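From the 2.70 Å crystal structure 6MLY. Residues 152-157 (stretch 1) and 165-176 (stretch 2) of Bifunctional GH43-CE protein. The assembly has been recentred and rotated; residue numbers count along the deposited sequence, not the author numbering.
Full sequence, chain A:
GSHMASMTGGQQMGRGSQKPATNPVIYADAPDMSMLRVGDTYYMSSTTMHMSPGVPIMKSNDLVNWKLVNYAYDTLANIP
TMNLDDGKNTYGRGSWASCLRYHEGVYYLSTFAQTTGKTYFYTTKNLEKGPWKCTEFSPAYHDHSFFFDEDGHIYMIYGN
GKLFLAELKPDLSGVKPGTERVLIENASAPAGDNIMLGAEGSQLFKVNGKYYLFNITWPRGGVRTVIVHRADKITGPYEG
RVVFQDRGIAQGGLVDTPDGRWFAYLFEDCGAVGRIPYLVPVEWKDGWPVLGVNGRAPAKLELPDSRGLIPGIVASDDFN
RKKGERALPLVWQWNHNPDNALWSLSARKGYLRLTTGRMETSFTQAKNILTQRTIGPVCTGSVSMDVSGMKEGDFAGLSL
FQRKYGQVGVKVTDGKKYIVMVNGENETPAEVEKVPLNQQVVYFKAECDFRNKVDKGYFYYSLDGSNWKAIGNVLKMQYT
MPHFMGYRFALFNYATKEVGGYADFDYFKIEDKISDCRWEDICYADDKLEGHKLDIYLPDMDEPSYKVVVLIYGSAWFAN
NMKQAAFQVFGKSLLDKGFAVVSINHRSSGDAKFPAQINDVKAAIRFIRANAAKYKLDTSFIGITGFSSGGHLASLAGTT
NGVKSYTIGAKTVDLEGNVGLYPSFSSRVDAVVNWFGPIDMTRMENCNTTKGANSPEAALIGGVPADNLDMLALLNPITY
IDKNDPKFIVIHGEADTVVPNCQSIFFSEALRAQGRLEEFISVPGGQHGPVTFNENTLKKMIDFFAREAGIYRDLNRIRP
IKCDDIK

Stretch 1 (152-157) GHIYMI
Stretch 2 165-176: LAELKPDLSGVK

Residues 154-157 and the strand that includes 165-167 lie side by side as antiparallel neighbours, their axes 4.6 Å apart at closest approach and their N-to-C directions 150° apart. The register pairs Tyr155 with Glu167 (CA to CA 4.3 Å) at a non-hydrogen-bonded position and Met156 with Ala166 (CA to CA 5.4 Å) at a hydrogen-bonded one; Ile157 lies across from Leu165, with their CA atoms 4.6 Å apart. Together the two stretches bury 597 Å².

Three backbone hydrogen bonds fix this register. Leu168 N donates to Ile154 O at 2.7 Å, with an angle of 149° at the hydrogen. At the Met156-Ala166 pair, Ala166 N donates to Met156 O at 3.1 Å and 140°, whereas the return bond from Met156 N to Ala166 O is short, 2.8 Å, but weak because it is bent to 121°. The same carbonyls also receive CA-H...O contacts: Glu167 CA lies 3.5 Å from Ile154 O, Tyr155 CA 3.4 Å from Ala166 O, and Leu165 CA 3.5 Å from Met156 O. The backbone is extended, with phi/psi of -106/105 at Ile154, -85/176 at Tyr155, -162/125 at Met156, -105/160 at Ile157, -121/141 at Leu165, -161/165 at Ala166, -113/125 at Glu167 and -77/155 at Leu168.

On the face bearing Tyr155, Ile157, Leu165 and Glu167, the CA-to-CB bond of Leu165 (chi1 t, chi2 p) points to this face, but the end of the side chain comes nearer to stretch 1, so that CD1 lies 3.8 Å from Tyr155 CB and 3.7 Å from Ile157 CG1. Tyr155 has chi1 m and chi2 -81°, and Ile157 is m, t. Met156 and Ala166 point to the other face without their side chains touching, Ala166 CB lying 4.3 Å from Met156 O. The long, flexible side chain of buried Met156 (t, t, p) extends its CE to Leu168 CD2 at 3.6 Å and Val175 CG2 at 4.0 Å. Past the paired residues, Leu168 (m, t), also buried, points its CA-to-CB bond toward stretch 1 and places CD1 4.0 Å from Ile154 CG2. The CA-to-CB bond of Ile154 points sideways (side chain m, t); its CD1 lies 3.9 Å from Lys169 O and 4.4 Å from Leu172 CD2 (Leu172 m, t).

A polar contact joins His153 and Glu167. Glu167 (t, t, chi3 -10°) brings its carboxylate to exposed His153 (chi1 m, chi2 133°), with OE2 3.2 Å from His153 CD2 and OE1 over one face of the ring. This is a close polar contact made through a ring carbon. His153 ND1 donates a weak hydrogen bond to Tyr155 OH at 3.5 Å, within the same stretch.

Bonds inside stretch 2 shape the turn beyond Leu168. Lys169 N donates to Gly174 O and Lys176 N to Glu167 O, both at 3.1 Å, folding the segment back and bringing Val175 to Met156. Ser173 OG donates to Asp171 OD1 at 2.7 Å. Leu172 adopts positive phi (62/31), and Gly174 is almost fully extended (-179/-167).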

# COMPACT_ATOMS: atom_id res chain seq x y z
N GLY A 152 -50.88 1.15 8.83
CA GLY A 152 -50.75 2.54 9.31
C GLY A 152 -49.88 2.68 10.56
O GLY A 152 -49.92 3.72 11.22
N HIS A 153 -49.12 1.63 10.89
CA HIS A 153 -48.16 1.65 11.98
C HIS A 153 -46.73 1.63 11.41
O HIS A 153 -46.52 1.14 10.31
CB HIS A 153 -48.37 0.45 12.92
CG HIS A 153 -49.70 0.43 13.59
ND1 HIS A 153 -50.48 -0.70 13.64
CD2 HIS A 153 -50.39 1.41 14.21
CE1 HIS A 153 -51.60 -0.43 14.28
NE2 HIS A 153 -51.58 0.86 14.63
N ILE A 154 -45.78 2.15 12.19
CA ILE A 154 -44.35 2.14 11.84
C ILE A 154 -43.65 1.10 12.71
O ILE A 154 -43.42 1.34 13.89
CB ILE A 154 -43.72 3.53 12.03
CG1 ILE A 154 -44.58 4.64 11.41
CG2 ILE A 154 -42.30 3.56 11.48
CD1 ILE A 154 -44.28 6.02 11.96
N TYR A 155 -43.32 -0.05 12.10
CA TYR A 155 -42.62 -1.16 12.77
C TYR A 155 -41.11 -0.92 12.73
O TYR A 155 -40.66 0.07 12.15
CB TYR A 155 -43.03 -2.49 12.13
CG TYR A 155 -44.51 -2.75 12.23
CD1 TYR A 155 -45.06 -3.27 13.40
CD2 TYR A 155 -45.37 -2.43 11.20
CE1 TYR A 155 -46.42 -3.49 13.51
CE2 TYR A 155 -46.73 -2.65 11.30
CZ TYR A 155 -47.26 -3.18 12.46
OH TYR A 155 -48.60 -3.40 12.57
N MET A 156 -40.36 -1.82 13.37
CA MET A 156 -38.90 -1.84 13.37
C MET A 156 -38.42 -3.23 13.81
O MET A 156 -38.82 -3.70 14.86
CB MET A 156 -38.34 -0.78 14.33
CG MET A 156 -36.82 -0.63 14.26
SD MET A 156 -36.18 0.88 15.07
CE MET A 156 -36.82 0.67 16.73
N ILE A 157 -37.59 -3.86 12.97
CA ILE A 157 -36.95 -5.16 13.25
C ILE A 157 -35.48 -4.88 13.58
O ILE A 157 -35.02 -3.80 13.25
CB ILE A 157 -37.15 -6.11 12.04
CG1 ILE A 157 -38.64 -6.41 11.84
CG2 ILE A 157 -36.34 -7.39 12.18
CD1 ILE A 157 -38.96 -7.20 10.59
N LEU A 165 -39.18 -7.60 16.86
CA LEU A 165 -40.12 -6.66 16.23
C LEU A 165 -40.75 -5.74 17.30
O LEU A 165 -41.09 -6.19 18.40
CB LEU A 165 -41.20 -7.44 15.48
CG LEU A 165 -42.30 -6.60 14.82
CD1 LEU A 165 -41.74 -5.77 13.67
CD2 LEU A 165 -43.43 -7.48 14.33
N ALA A 166 -40.92 -4.47 16.94
CA ALA A 166 -41.48 -3.46 17.82
C ALA A 166 -41.97 -2.28 16.98
O ALA A 166 -41.61 -2.15 15.81
CB ALA A 166 -40.44 -3.03 18.83
N GLU A 167 -42.79 -1.42 17.61
CA GLU A 167 -43.50 -0.33 16.92
C GLU A 167 -42.95 1.03 17.40
O GLU A 167 -42.96 1.32 18.59
CB GLU A 167 -45.01 -0.42 17.17
CG GLU A 167 -45.78 0.79 16.66
CD GLU A 167 -47.28 0.61 16.53
OE1 GLU A 167 -47.76 -0.54 16.65
OE2 GLU A 167 -47.98 1.62 16.30
N LEU A 168 -42.53 1.85 16.43
CA LEU A 168 -42.05 3.20 16.69
C LEU A 168 -43.24 4.14 16.95
O LEU A 168 -44.34 3.88 16.49
CB LEU A 168 -41.22 3.68 15.49
CG LEU A 168 -39.82 3.07 15.36
CD1 LEU A 168 -39.20 3.38 14.01
CD2 LEU A 168 -38.91 3.55 16.48
N LYS A 169 -42.98 5.22 17.69
CA LYS A 169 -43.94 6.31 17.90
C LYS A 169 -44.13 7.06 16.58
O LYS A 169 -43.35 6.87 15.65
CB LYS A 169 -43.46 7.24 19.02
N PRO A 170 -45.18 7.91 16.45
CA PRO A 170 -45.41 8.64 15.19
C PRO A 170 -44.36 9.71 14.87
O PRO A 170 -43.83 9.71 13.76
CB PRO A 170 -46.79 9.29 15.40
CG PRO A 170 -46.96 9.38 16.90
CD PRO A 170 -46.21 8.18 17.46
N ASP A 171 -44.04 10.58 15.83
CA ASP A 171 -43.15 11.73 15.60
C ASP A 171 -41.67 11.31 15.73
O ASP A 171 -40.77 12.17 15.75
CB ASP A 171 -43.55 12.91 16.50
CG ASP A 171 -43.28 12.71 18.09
OD1 ASP A 171 -42.90 11.58 18.50
OD2 ASP A 171 -43.46 13.70 18.91
N LEU A 172 -41.43 9.99 15.81
CA LEU A 172 -40.10 9.36 15.70
C LEU A 172 -39.16 9.83 16.82
O LEU A 172 -37.94 9.89 16.63
CB LEU A 172 -39.51 9.66 14.32
CG LEU A 172 -40.28 9.11 13.12
CD1 LEU A 172 -39.66 9.57 11.81
CD2 LEU A 172 -40.35 7.59 13.16
N SER A 173 -39.73 10.14 17.99
CA SER A 173 -38.96 10.58 19.16
C SER A 173 -38.60 9.39 20.04
O SER A 173 -37.82 9.53 20.98
CB SER A 173 -39.71 11.63 19.94
OG SER A 173 -40.99 11.16 20.33
N GLY A 174 -39.15 8.21 19.73
CA GLY A 174 -38.82 6.98 20.44
C GLY A 174 -39.58 5.77 19.90
O GLY A 174 -40.15 5.82 18.81
N VAL A 175 -39.52 4.68 20.68
CA VAL A 175 -40.35 3.49 20.51
C VAL A 175 -41.51 3.61 21.50
O VAL A 175 -41.34 4.22 22.55
CB VAL A 175 -39.52 2.21 20.73
CG1 VAL A 175 -40.25 0.97 20.25
CG2 VAL A 175 -38.15 2.31 20.09
N LYS A 176 -42.66 3.00 21.16
CA LYS A 176 -43.95 3.12 21.89
C LYS A 176 -43.77 2.88 23.40
O LYS A 176 -44.11 1.35 23.90
CB LYS A 176 -44.96 2.13 21.32